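Local coordinates for type-2 ice-structuring protein (Brachyopsis rostratus, PDB 2ZIB) that binds to ice crystals and inhibits their growth, protecting fish blood from freezing in subzero sea water, at residues M105-T108 against C114-D117; V65-S70 against W78-G83; A46-L51 against L55-I60; D59-I64 against A125-K130; Y23-A28 against V39-H44. All coordinates share one frame; numbering follows the deposited sequence. Where two conformers were deposited one is given.

Contact 1 (M105-T108 against C114-D117)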
# COMPACT_ATOMS: atom_id res chain seq x y z
N MET A 105 3.40 -6.71 -3.21
CA MET A 105 3.71 -6.38 -1.83
C MET A 105 2.48 -6.22 -0.98
O MET A 105 1.52 -5.53 -1.36
CB MET A 105 4.48 -5.08 -1.84
CG MET A 105 4.99 -4.59 -0.48
SD MET A 105 5.52 -2.86 -0.53
CE MET A 105 7.11 -2.96 -1.36
N GLN A 106 2.51 -6.80 0.22
CA GLN A 106 1.46 -6.59 1.18
C GLN A 106 2.05 -6.28 2.55
O GLN A 106 3.17 -6.68 2.86
CB GLN A 106 0.55 -7.80 1.35
CG GLN A 106 1.27 -9.08 1.66
CD GLN A 106 0.35 -10.26 1.88
OE1 GLN A 106 0.49 -10.91 2.93
NE2 GLN A 106 -0.55 -10.55 0.96
N MET A 107 1.24 -5.63 3.38
CA MET A 107 1.46 -5.63 4.85
C MET A 107 0.88 -6.96 5.34
O MET A 107 -0.31 -7.27 5.08
CB MET A 107 0.77 -4.45 5.51
CG MET A 107 1.29 -3.10 5.00
SD MET A 107 0.29 -1.72 5.60
CE MET A 107 1.32 -1.01 6.81
N THR A 108 1.70 -7.72 6.09
CA THR A 108 1.29 -9.04 6.57
C THR A 108 0.43 -8.98 7.82
O THR A 108 0.15 -7.90 8.37
CB THR A 108 2.49 -9.95 6.81
OG1 THR A 108 3.28 -9.42 7.90
CG2 THR A 108 3.37 -10.15 5.58
N CYS A 114 4.77 -5.87 9.00
CA CYS A 114 5.92 -5.96 8.13
C CYS A 114 5.53 -6.49 6.76
O CYS A 114 4.54 -7.26 6.60
CB CYS A 114 7.03 -6.81 8.78
SG CYS A 114 6.63 -8.55 9.13
N TRP A 115 6.31 -6.11 5.74
CA TRP A 115 5.93 -6.40 4.36
C TRP A 115 6.42 -7.77 3.87
O TRP A 115 7.46 -8.27 4.30
CB TRP A 115 6.52 -5.35 3.42
CG TRP A 115 6.20 -3.93 3.78
CD1 TRP A 115 5.29 -3.44 4.70
CD2 TRP A 115 6.86 -2.81 3.23
NE1 TRP A 115 5.34 -2.05 4.72
CE2 TRP A 115 6.30 -1.65 3.84
CE3 TRP A 115 7.89 -2.65 2.26
CZ2 TRP A 115 6.74 -0.33 3.51
CZ3 TRP A 115 8.31 -1.33 1.93
CH2 TRP A 115 7.73 -0.20 2.56
N ASP A 116 5.68 -8.35 2.93
CA ASP A 116 6.07 -9.59 2.29
C ASP A 116 5.58 -9.56 0.86
O ASP A 116 4.63 -8.82 0.55
CB ASP A 116 5.53 -10.78 3.08
CG ASP A 116 6.17 -12.11 2.75
OD1 ASP A 116 7.15 -12.19 1.98
OD2 ASP A 116 5.71 -13.12 3.34
N ASP A 117 6.22 -10.37 0.02
CA ASP A 117 5.86 -10.46 -1.39
C ASP A 117 5.14 -11.77 -1.65
O ASP A 117 5.66 -12.85 -1.37
CB ASP A 117 7.09 -10.24 -2.31
CG ASP A 117 8.32 -11.09 -2.03
OD1 ASP A 117 8.57 -11.63 -0.92
OD2 ASP A 117 9.15 -11.16 -2.97
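The beta hairpin of strands 104-107 and 115-118 in the C-type lectin domain brings Met-105 and Met-107 against the indole of Trp-115. The sulfur of Met-105 rides over one ring face, SD lying 4.1 Å from the centroid of the Trp-115 six-membered ring and 27° off its normal, a Met-aromatic contact displaced toward the rim. CG stands anti to the backbone N of Met-105 (chi1 -177°) and the chain bends only at chi3, which sets CE beside CE3 and CZ3 of the same ring. Met-107 touches the pyrrole part instead, CG to Trp-115 CD1 at 4.0 Å, while Trp-115 NE1 is held by Gln-54 of helix 51-60. Between the two methionines, Gln-106 forms the hydrogen-bonded pair with Asp-116: Gln-106 N reaches Asp-116 O at 2.9 Å, and Asp-116 N returns the bond to Gln-106 O at 3.0 Å. At the loop end, Cys-114 O is gripped twice by one residue, by Thr-108 N at 2.9 Å and Thr-108 OG1 at 2.8 Å, the two donors arriving from opposite faces of the carbonyl plane. The threonine methyl CG2 meanwhile packs on Asp-116 CB at 3.4 Å. Cys-114 also carries the disulfide to Cys-92, so the hairpin is tied covalently to the long loop preceding it. Twisted antiparallel pairing, with one face turned to the core, is the beta hairpin arrangement found in the C-type lectin fold.

Contact 2 (V65-S70 against W78-G83)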
# COMPACT_ATOMS: atom_id res chain seq x y z
N VAL A 65 -3.11 -6.37 4.22
CA VAL A 65 -3.61 -5.46 3.17
C VAL A 65 -2.60 -5.37 2.06
O VAL A 65 -1.38 -5.27 2.28
CB VAL A 65 -3.91 -4.00 3.68
CG1 VAL A 65 -5.17 -3.97 4.51
CG2 VAL A 65 -2.71 -3.34 4.39
N TRP A 66 -3.10 -5.38 0.83
CA TRP A 66 -2.28 -4.98 -0.31
C TRP A 66 -1.86 -3.51 -0.22
O TRP A 66 -2.68 -2.67 0.12
CB TRP A 66 -3.03 -5.21 -1.61
CG TRP A 66 -3.25 -6.62 -2.00
CD1 TRP A 66 -4.46 -7.19 -2.39
CD2 TRP A 66 -2.25 -7.65 -2.19
NE1 TRP A 66 -4.26 -8.48 -2.81
CE2 TRP A 66 -2.91 -8.78 -2.76
CE3 TRP A 66 -0.85 -7.69 -2.05
CZ2 TRP A 66 -2.22 -9.96 -3.10
CZ3 TRP A 66 -0.17 -8.87 -2.37
CH2 TRP A 66 -0.86 -9.99 -2.90
N ILE A 67 -0.59 -3.25 -0.52
CA ILE A 67 -0.08 -1.87 -0.71
C ILE A 67 0.57 -1.78 -2.08
O ILE A 67 0.59 -2.77 -2.83
CB ILE A 67 0.81 -1.44 0.47
CG1 ILE A 67 1.99 -2.41 0.68
CG2 ILE A 67 -0.07 -1.29 1.75
CD1 ILE A 67 3.01 -1.92 1.70
N GLY A 68 1.12 -0.61 -2.44
CA GLY A 68 1.35 -0.36 -3.85
C GLY A 68 2.64 -0.85 -4.47
O GLY A 68 2.99 -0.41 -5.56
N GLY A 69 3.33 -1.79 -3.82
CA GLY A 69 4.60 -2.27 -4.31
C GLY A 69 4.43 -3.49 -5.22
O GLY A 69 3.63 -4.40 -4.94
N SER A 70 5.20 -3.53 -6.30
CA SER A 70 5.30 -4.76 -7.09
C SER A 70 6.70 -4.84 -7.71
O SER A 70 7.38 -3.81 -7.87
CB SER A 70 4.19 -4.86 -8.18
OG SER A 70 4.36 -3.86 -9.18
N TRP A 78 11.74 -3.43 -6.96
CA TRP A 78 10.46 -2.95 -6.42
C TRP A 78 10.17 -1.53 -6.94
O TRP A 78 11.05 -0.68 -6.99
CB TRP A 78 10.47 -3.02 -4.87
CG TRP A 78 10.49 -4.43 -4.43
CD1 TRP A 78 11.60 -5.20 -4.17
CD2 TRP A 78 9.36 -5.31 -4.37
NE1 TRP A 78 11.22 -6.51 -4.00
CE2 TRP A 78 9.84 -6.59 -4.11
CE3 TRP A 78 7.97 -5.13 -4.58
CZ2 TRP A 78 9.01 -7.71 -4.03
CZ3 TRP A 78 7.15 -6.23 -4.49
CH2 TRP A 78 7.66 -7.50 -4.23
N SER A 79 8.89 -1.28 -7.20
CA SER A 79 8.37 0.04 -7.55
C SER A 79 7.03 0.24 -6.90
O SER A 79 6.29 -0.72 -6.67
CB SER A 79 8.01 -0.01 -9.07
OG SER A 79 9.10 -0.40 -9.92
N TRP A 80 6.71 1.50 -6.64
CA TRP A 80 5.36 1.87 -6.20
C TRP A 80 4.49 2.25 -7.39
O TRP A 80 4.97 2.98 -8.30
CB TRP A 80 5.40 3.07 -5.26
CG TRP A 80 6.12 2.86 -3.94
CD1 TRP A 80 7.25 3.52 -3.49
CD2 TRP A 80 5.71 2.02 -2.85
NE1 TRP A 80 7.60 3.10 -2.24
CE2 TRP A 80 6.65 2.20 -1.79
CE3 TRP A 80 4.63 1.13 -2.64
CZ2 TRP A 80 6.55 1.51 -0.58
CZ3 TRP A 80 4.52 0.46 -1.42
CH2 TRP A 80 5.50 0.65 -0.40
N THR A 81 3.22 1.87 -7.38
CA THR A 81 2.35 2.22 -8.52
C THR A 81 2.17 3.73 -8.69
O THR A 81 1.85 4.19 -9.79
CB THR A 81 0.99 1.59 -8.40
OG1 THR A 81 0.41 1.96 -7.14
CG2 THR A 81 1.05 0.06 -8.52
N ASP A 82 2.36 4.50 -7.62
CA ASP A 82 2.21 5.96 -7.72
C ASP A 82 3.49 6.64 -8.21
O ASP A 82 3.51 7.87 -8.31
CB ASP A 82 1.74 6.58 -6.41
CG ASP A 82 2.71 6.41 -5.27
OD1 ASP A 82 3.86 5.95 -5.48
OD2 ASP A 82 2.36 6.79 -4.12
N GLY A 83 4.54 5.90 -8.54
CA GLY A 83 5.76 6.50 -9.08
C GLY A 83 6.68 7.13 -8.04
O GLY A 83 7.73 7.67 -8.41
O HOH W 1 4.12 -1.31 -8.50
O HOH W 2 8.76 -2.80 -10.51
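Backbone pairing of Ser-70 with Ser-79 is antiparallel and hydrogen-bonded, N to O at 3.0 Å in each direction between the two serines, and Gly-69 faces Trp-80 as the adjoining non-hydrogen-bonded pair. A further bond, Thr-81 N to Gly-68 O at 2.9 Å, closes the ladder where the chain turns a corner at Gly-68. The indole of Trp-80 (CG beside its backbone N, chi1 -64°) extends along this corner: CE3 comes within 3.4 Å of Gly-69 N, Gly-68 CA lies at the ring edge in its plane, and CH2 meets Ile-67 CD1 at 4.1 Å. Ile-67 and Trp-80 lie side by side and point the same way. This two-stranded hairpin of the C-type lectin domain, 69-70 with 79-80, forms a small sheet of its own, after the corner that follows strand 65-67 of the main sheet. At the other end, the six-membered ring of Trp-78 comes up against the Ser-70 backbone, CE3 standing 3.4 Å from Ser-70 C, with Gly-69 C in plane at the ring edge; its NE1 is bonded to Asp-98. On the face that carries the serines, a water joins Ser-70 OG to Ser-79 O, donating to the latter. Thr-81 sets its methyl CG2 at 3.6 Å from Gly-68 O, while its hydroxyl OG1 is hydrogen-bonded to Glu-35.

Contact 3 (A46-L51 against L55-I60)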
# COMPACT_ATOMS: atom_id res chain seq x y z
N ALA A 46 -1.55 2.39 -1.55
CA ALA A 46 -0.67 3.30 -0.81
C ALA A 46 0.79 2.93 -0.99
O ALA A 46 1.19 1.77 -0.86
CB ALA A 46 -1.02 3.24 0.67
N SER A 47 1.62 3.97 -1.17
CA SER A 47 3.06 3.86 -0.96
C SER A 47 3.39 4.34 0.45
O SER A 47 2.66 5.16 1.03
CB SER A 47 3.81 4.66 -2.02
OG SER A 47 3.51 6.03 -1.86
N ILE A 48 4.50 3.85 1.00
CA ILE A 48 4.89 4.10 2.38
C ILE A 48 6.34 4.55 2.43
O ILE A 48 7.23 3.90 1.86
CB ILE A 48 4.69 2.83 3.22
CG1 ILE A 48 3.25 2.30 3.11
CG2 ILE A 48 5.11 3.10 4.68
CD1 ILE A 48 2.93 1.12 4.00
N HIS A 49 6.58 5.69 3.08
CA HIS A 49 7.89 6.37 2.94
C HIS A 49 8.57 6.63 4.25
O HIS A 49 9.63 7.26 4.26
CB HIS A 49 7.70 7.68 2.18
CG HIS A 49 7.18 7.44 0.80
ND1 HIS A 49 8.00 6.96 -0.18
CD2 HIS A 49 5.93 7.45 0.29
CE1 HIS A 49 7.28 6.71 -1.26
NE2 HIS A 49 6.01 7.02 -1.00
N SER A 50 8.01 6.14 5.35
CA SER A 50 8.61 6.30 6.68
C SER A 50 7.96 5.36 7.64
O SER A 50 6.85 4.88 7.40
CB SER A 50 8.41 7.73 7.24
OG SER A 50 7.04 7.98 7.43
N LEU A 51 8.61 5.17 8.80
CA LEU A 51 7.96 4.41 9.85
C LEU A 51 6.73 5.14 10.34
O LEU A 51 5.75 4.50 10.71
CB LEU A 51 8.92 4.15 11.02
CG LEU A 51 8.31 3.28 12.14
CD1 LEU A 51 7.81 1.87 11.79
CD2 LEU A 51 9.34 3.19 13.30
N LEU A 55 3.23 3.21 10.61
CA LEU A 55 2.45 3.10 11.83
C LEU A 55 1.06 3.73 11.67
O LEU A 55 0.08 3.22 12.22
CB LEU A 55 3.22 3.76 13.00
CG LEU A 55 4.52 3.04 13.43
CD1 LEU A 55 5.26 3.92 14.50
CD2 LEU A 55 4.24 1.58 13.94
N TYR A 56 0.96 4.83 10.93
CA TYR A 56 -0.38 5.38 10.68
C TYR A 56 -1.27 4.37 9.93
O TYR A 56 -2.43 4.16 10.27
CB TYR A 56 -0.27 6.66 9.83
CG TYR A 56 -1.64 7.19 9.46
CD1 TYR A 56 -2.37 7.94 10.39
CD2 TYR A 56 -2.21 6.94 8.21
CE1 TYR A 56 -3.68 8.41 10.10
CE2 TYR A 56 -3.50 7.40 7.92
CZ TYR A 56 -4.22 8.14 8.84
OH TYR A 56 -5.48 8.60 8.53
N ILE A 57 -0.73 3.77 8.88
CA ILE A 57 -1.50 2.82 8.08
C ILE A 57 -1.80 1.57 8.89
O ILE A 57 -2.94 1.07 8.86
CB ILE A 57 -0.78 2.51 6.74
CG1 ILE A 57 -0.72 3.76 5.83
CG2 ILE A 57 -1.44 1.34 6.03
CD1 ILE A 57 0.32 3.68 4.67
N LYS A 58 -0.82 1.08 9.66
CA LYS A 58 -1.03 -0.06 10.55
C LYS A 58 -2.26 0.19 11.40
O LYS A 58 -3.07 -0.69 11.59
CB LYS A 58 0.20 -0.22 11.43
CG LYS A 58 -0.01 -1.15 12.63
CD LYS A 58 1.16 -1.06 13.61
CE LYS A 58 0.86 -1.76 14.92
NZ LYS A 58 1.70 -1.18 16.01
N ASP A 59 -2.39 1.41 11.91
CA ASP A 59 -3.49 1.70 12.82
C ASP A 59 -4.84 1.81 12.14
O ASP A 59 -5.86 1.68 12.80
CB ASP A 59 -3.19 2.97 13.61
CG ASP A 59 -2.02 2.80 14.56
OD1 ASP A 59 -1.55 1.65 14.84
OD2 ASP A 59 -1.46 3.80 15.07
N ILE A 60 -4.87 1.97 10.83
CA ILE A 60 -6.15 2.04 10.13
C ILE A 60 -6.71 0.66 9.84
O ILE A 60 -7.92 0.45 9.95
CB ILE A 60 -5.99 2.86 8.81
CG1 ILE A 60 -5.91 4.36 9.12
CG2 ILE A 60 -7.12 2.50 7.77
CD1 ILE A 60 -6.75 4.78 10.30
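Ile-57 reaches from helix 51-60 toward the preceding loop and meets Ile-48 and Ala-46. From CB, which points at the loop, the side chain divides. The CG2 branch, anti to the backbone N, packs on Met-107 of the hairpin strand 104-107. The CG1 branch lies beside the backbone N (chi1 -66°) and continues nearly straight to CD1 (chi2 163°). That terminal methyl makes the contact: Ile-57 CD1 stands 3.6 Å from Ile-48 CG1 and 3.7 Å from Ile-48 CD1, the two isoleucines approaching tip to tip, while Ala-46 CB touches the same Ile-57 CD1 at 4.2 Å. All three residues are buried, and Ile-127 of strand 124-131 lies against both Ala-46 and Ile-57. Nearer the surface the segments join through the first turn of the helix. Leu-55 N donates to Leu-51 O at 2.8 Å in a fairly straight helical bond (162° at the hydrogen). Beside this bond the two leucine side chains cross, with Leu-51 CD1 at 3.9 Å from Leu-55 CG, and Leu-55 CG itself sits 3.3 Å from Leu-51 O. Ser-50, the N-cap, holds the start of the helix by bonding its OG to Glu-53 N, and Glu-53 OE1 answers by accepting from His-49 N. The arrangement is a loop entering an N-capped helix, whose buried face is set on the sheet of the C-type lectin domain.

Contact 4 (D59-I64 against A125-K130)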
# COMPACT_ATOMS: atom_id res chain seq x y z
N ASP A 59 -2.39 1.41 11.91
CA ASP A 59 -3.49 1.70 12.82
C ASP A 59 -4.84 1.81 12.14
O ASP A 59 -5.86 1.68 12.80
CB ASP A 59 -3.19 2.97 13.61
CG ASP A 59 -2.02 2.80 14.56
OD1 ASP A 59 -1.55 1.65 14.84
OD2 ASP A 59 -1.46 3.80 15.07
N ILE A 60 -4.87 1.97 10.83
CA ILE A 60 -6.15 2.04 10.13
C ILE A 60 -6.71 0.66 9.84
O ILE A 60 -7.92 0.45 9.95
CB ILE A 60 -5.99 2.86 8.81
CG1 ILE A 60 -5.91 4.36 9.12
CG2 ILE A 60 -7.12 2.50 7.77
CD1 ILE A 60 -6.75 4.78 10.30
N VAL A 61 -5.82 -0.26 9.47
CA VAL A 61 -6.22 -1.47 8.74
C VAL A 61 -6.55 -2.61 9.70
O VAL A 61 -6.11 -2.59 10.85
CB VAL A 61 -5.14 -1.91 7.72
CG1 VAL A 61 -4.90 -0.83 6.68
CG2 VAL A 61 -3.82 -2.28 8.39
N ALA A 62 -7.26 -3.63 9.23
CA ALA A 62 -7.75 -4.66 10.15
C ALA A 62 -7.12 -6.02 9.99
O ALA A 62 -7.57 -6.97 10.63
CB ALA A 62 -9.27 -4.78 10.06
N GLY A 63 -6.13 -6.15 9.14
CA GLY A 63 -5.44 -7.45 8.85
C GLY A 63 -4.44 -7.27 7.70
O GLY A 63 -3.94 -6.15 7.46
N ILE A 64 -4.15 -8.35 6.98
CA ILE A 64 -3.31 -8.24 5.76
C ILE A 64 -3.94 -7.24 4.80
O ILE A 64 -5.16 -7.25 4.56
CB ILE A 64 -3.25 -9.60 5.04
CG1 ILE A 64 -2.47 -10.62 5.88
CG2 ILE A 64 -2.60 -9.43 3.66
CD1 ILE A 64 -2.61 -12.04 5.37
N ALA A 125 -7.91 -7.43 1.52
CA ALA A 125 -8.25 -6.01 1.67
C ALA A 125 -7.06 -5.16 1.23
O ALA A 125 -5.95 -5.68 0.98
CB ALA A 125 -8.64 -5.74 3.15
N SER A 126 -7.27 -3.83 1.14
CA SER A 126 -6.22 -2.98 0.61
C SER A 126 -6.36 -1.59 1.16
O SER A 126 -7.38 -1.22 1.78
CB SER A 126 -6.28 -3.00 -0.92
OG SER A 126 -7.59 -2.59 -1.40
N ILE A 127 -5.38 -0.77 0.87
CA ILE A 127 -5.38 0.64 1.28
C ILE A 127 -4.93 1.50 0.13
O ILE A 127 -3.88 1.23 -0.51
CB ILE A 127 -4.58 0.89 2.57
CG1 ILE A 127 -4.72 2.33 3.06
CG2 ILE A 127 -3.22 0.41 2.45
CD1 ILE A 127 -5.30 2.45 4.49
N CYS A 128 -5.75 2.52 -0.17
CA CYS A 128 -5.41 3.49 -1.22
C CYS A 128 -4.91 4.78 -0.60
O CYS A 128 -5.22 5.09 0.55
CB CYS A 128 -6.65 3.87 -2.06
SG CYS A 128 -7.58 2.46 -2.75
N ALA A 129 -4.18 5.57 -1.40
CA ALA A 129 -3.79 6.91 -0.99
C ALA A 129 -3.88 7.86 -2.18
O ALA A 129 -3.79 7.45 -3.34
CB ALA A 129 -2.37 6.90 -0.44
N LYS A 130 -4.02 9.15 -1.85
CA LYS A 130 -3.94 10.22 -2.85
C LYS A 130 -3.67 11.53 -2.09
O LYS A 130 -3.77 11.58 -0.86
CB LYS A 130 -5.21 10.36 -3.70
CG LYS A 130 -6.51 10.67 -2.91
CD LYS A 130 -7.72 10.51 -3.83
CE LYS A 130 -9.02 10.74 -3.10
NZ LYS A 130 -10.19 10.50 -4.02
O HOH W 3 -6.98 -9.05 3.73
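A bridging water supplies the polar link between Ile-64 and Ala-125: it donates to Ile-64 O at 2.7 Å and accepts from Ala-125 N at 2.9 Å, so that a carbonyl and an N-H are joined through it. The methyl CB of Ala-125 points toward the loop and lies 4.0 Å from Ile-64 O. The touching parts run 134° apart, and beyond the water the contact passes to side chains. Ile-127 sends its CD1 between Ile-60 and Val-61, where helix 51-60 gives way to loop, 3.8 Å from Ile-60 CG2 and 4.0 Å from Val-61 CG1. Both side chains cross that of Ile-127 at about a right angle. The reach comes from Ile-127 CG1 standing anti to the backbone N (chi1 -174°), while chi2 is 121°, away from the usual staggered values. Ile-60 CG2 also rests on Ser-24 of strand 20-26, and the CG2 branch of Ile-127 faces Ile-67 of strand 65-67. Strand 124-131, which the loop after the helix crosses here, pairs with 65-67, 44-45 and 20-26 in the sheet of the C-type lectin fold, and Cys-128 on it forms the disulfide with Cys-38. With methyl groups at one end and a water bridge at the other, the loop is held to the strand by dispersion and a solvent-mediated bond, consistent with a position near the surface.

Contact 5 (Y23-A28 against V39-H44). With SO4 (sulfate ion), chain B.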
# COMPACT_ATOMS: atom_id res chain seq x y z
N TYR A 23 -7.61 5.53 2.11
CA TYR A 23 -8.88 4.80 2.03
C TYR A 23 -8.69 3.34 2.33
O TYR A 23 -7.91 2.68 1.66
CB TYR A 23 -9.46 4.97 0.62
CG TYR A 23 -10.82 4.31 0.53
CD1 TYR A 23 -11.92 4.95 1.07
CD2 TYR A 23 -11.00 3.07 -0.05
CE1 TYR A 23 -13.18 4.36 1.03
CE2 TYR A 23 -12.25 2.43 -0.11
CZ TYR A 23 -13.33 3.09 0.46
OH TYR A 23 -14.58 2.52 0.44
N SER A 24 -9.43 2.86 3.33
CA SER A 24 -9.38 1.46 3.69
C SER A 24 -10.46 0.71 2.91
O SER A 24 -11.64 0.91 3.16
CB SER A 24 -9.53 1.31 5.21
OG SER A 24 -9.51 -0.05 5.54
N GLU A 25 -10.03 -0.11 1.94
CA GLU A 25 -10.92 -0.93 1.14
C GLU A 25 -11.05 -2.30 1.80
O GLU A 25 -10.13 -3.14 1.76
CB GLU A 25 -10.35 -1.09 -0.28
CG GLU A 25 -11.19 -2.01 -1.17
CD GLU A 25 -12.62 -1.56 -1.29
OE1 GLU A 25 -12.88 -0.58 -2.04
OE2 GLU A 25 -13.49 -2.15 -0.62
N ALA A 26 -12.20 -2.52 2.43
CA ALA A 26 -12.45 -3.78 3.16
C ALA A 26 -12.76 -4.93 2.22
O ALA A 26 -12.65 -6.11 2.61
CB ALA A 26 -13.64 -3.56 4.11
N THR A 27 -13.24 -4.68 1.01
CA THR A 27 -13.56 -5.78 0.07
C THR A 27 -12.27 -6.44 -0.40
O THR A 27 -11.39 -5.77 -0.91
CB THR A 27 -14.34 -5.25 -1.12
OG1 THR A 27 -15.62 -4.78 -0.65
CG2 THR A 27 -14.68 -6.36 -2.12
N ALA A 28 -12.14 -7.75 -0.25
CA ALA A 28 -10.94 -8.47 -0.62
C ALA A 28 -10.89 -8.61 -2.13
O ALA A 28 -11.85 -8.91 -2.81
CB ALA A 28 -10.88 -9.80 0.05
N VAL A 39 -7.24 3.43 -8.48
CA VAL A 39 -7.16 4.36 -9.60
C VAL A 39 -8.56 4.90 -9.94
O VAL A 39 -8.73 6.11 -10.16
CB VAL A 39 -6.48 3.68 -10.83
CG1 VAL A 39 -6.59 4.55 -12.12
CG2 VAL A 39 -5.00 3.42 -10.53
N ASN A 40 -9.59 4.04 -9.95
CA ASN A 40 -10.94 4.54 -10.19
C ASN A 40 -11.33 5.59 -9.16
O ASN A 40 -12.07 6.54 -9.48
CB ASN A 40 -11.96 3.37 -10.11
CG ASN A 40 -11.96 2.52 -11.35
OD1 ASN A 40 -11.56 2.95 -12.44
ND2 ASN A 40 -12.40 1.26 -11.20
N LYS A 41 -10.81 5.45 -7.94
CA LYS A 41 -11.10 6.36 -6.83
C LYS A 41 -10.15 7.54 -6.77
O LYS A 41 -10.23 8.31 -5.82
CB LYS A 41 -11.07 5.59 -5.49
CG LYS A 41 -12.16 4.53 -5.37
CD LYS A 41 -11.96 3.74 -4.04
CE LYS A 41 -12.88 2.58 -3.93
NZ LYS A 41 -14.29 2.87 -4.12
N GLY A 42 -9.31 7.74 -7.79
CA GLY A 42 -8.49 8.95 -7.93
C GLY A 42 -7.12 8.81 -7.33
O GLY A 42 -6.43 9.81 -7.17
N GLY A 43 -6.69 7.60 -6.96
CA GLY A 43 -5.40 7.41 -6.29
C GLY A 43 -4.71 6.15 -6.75
O GLY A 43 -4.75 5.77 -7.92
N HIS A 44 -4.02 5.53 -5.80
CA HIS A 44 -3.20 4.31 -6.05
C HIS A 44 -3.25 3.51 -4.77
O HIS A 44 -3.50 4.07 -3.69
CB HIS A 44 -1.74 4.67 -6.37
CG HIS A 44 -1.54 5.26 -7.72
ND1 HIS A 44 -1.62 4.51 -8.87
CD2 HIS A 44 -1.35 6.54 -8.12
CE1 HIS A 44 -1.43 5.30 -9.92
NE2 HIS A 44 -1.27 6.54 -9.49
S SO4 B . -1.49 9.96 -10.02
O1 SO4 B . -2.80 9.55 -9.36
O2 SO4 B . -0.88 8.86 -10.73
O3 SO4 B . -1.78 11.03 -10.99
O4 SO4 B . -0.51 10.31 -8.99
O HOH W 4 -15.06 0.91 -1.83
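Apolar contact comes first: the aliphatic end of Lys-41 lies obliquely against the ring of Tyr-23, with Lys-41 CE 3.9 Å from Tyr-23 CE2. Trp-14 adjoins both side chains. The lysine chain is extended as far as CE; the bend at chi4 (-53°) swings NZ off that line, leaving CE nearer than NZ to Glu-25 OE1. Charge and water come second. Glu-25 OE1 and Lys-41 NZ are 4.3 Å apart, too far for a salt bridge, but a water spans the gap, donating to Glu-25 OE1 at 2.6 Å and accepting from Lys-41 NZ at 3.1 Å. The other carboxylate oxygen, Glu-25 OE2, takes Thr-27 N at 3.0 Å with its anti lone pair, which steadies the carboxylate from two residues further along the chain, where it turns a corner. Backbone bonding ends helix 31-40 in a Schellman motif, with Gly-42 at positive phi as its C-prime residue. His-44 donates from NE2 to O2 of a sulfate, probably from the crystallisation liquor, at 2.7 Å in the ring plane; ND1 is bonded to Glu-35. Strand 20-26 and the helix end thus meet through an oblique methylene-to-ring contact and a water-relayed charge pair, its attraction probably softened by solvent.

How the contacts relate
Strand 124-131 of contact 4 ties much of the set together. On one side it pairs with 65-67 of contact 2, Trp-66 N bonding Ala-125 O at 2.9 Å; on the other it adjoins 20-26 of contact 5, whose centre is about 9 Å from that of contact 4. Contacts 3 and 4 share Asp-59 and Ile-60. Contact 1 extends the sheet beyond contact 2, Met-107 N meeting Val-65 O at 2.9 Å, and touches contact 3 where Trp-115 CZ2 packs on Ile-48 CB at 3.8 Å. Contacts 1 and 5 lie on opposite sides of the chain's centre, centres about 17 Å apart, the sulfate belonging to contact 5.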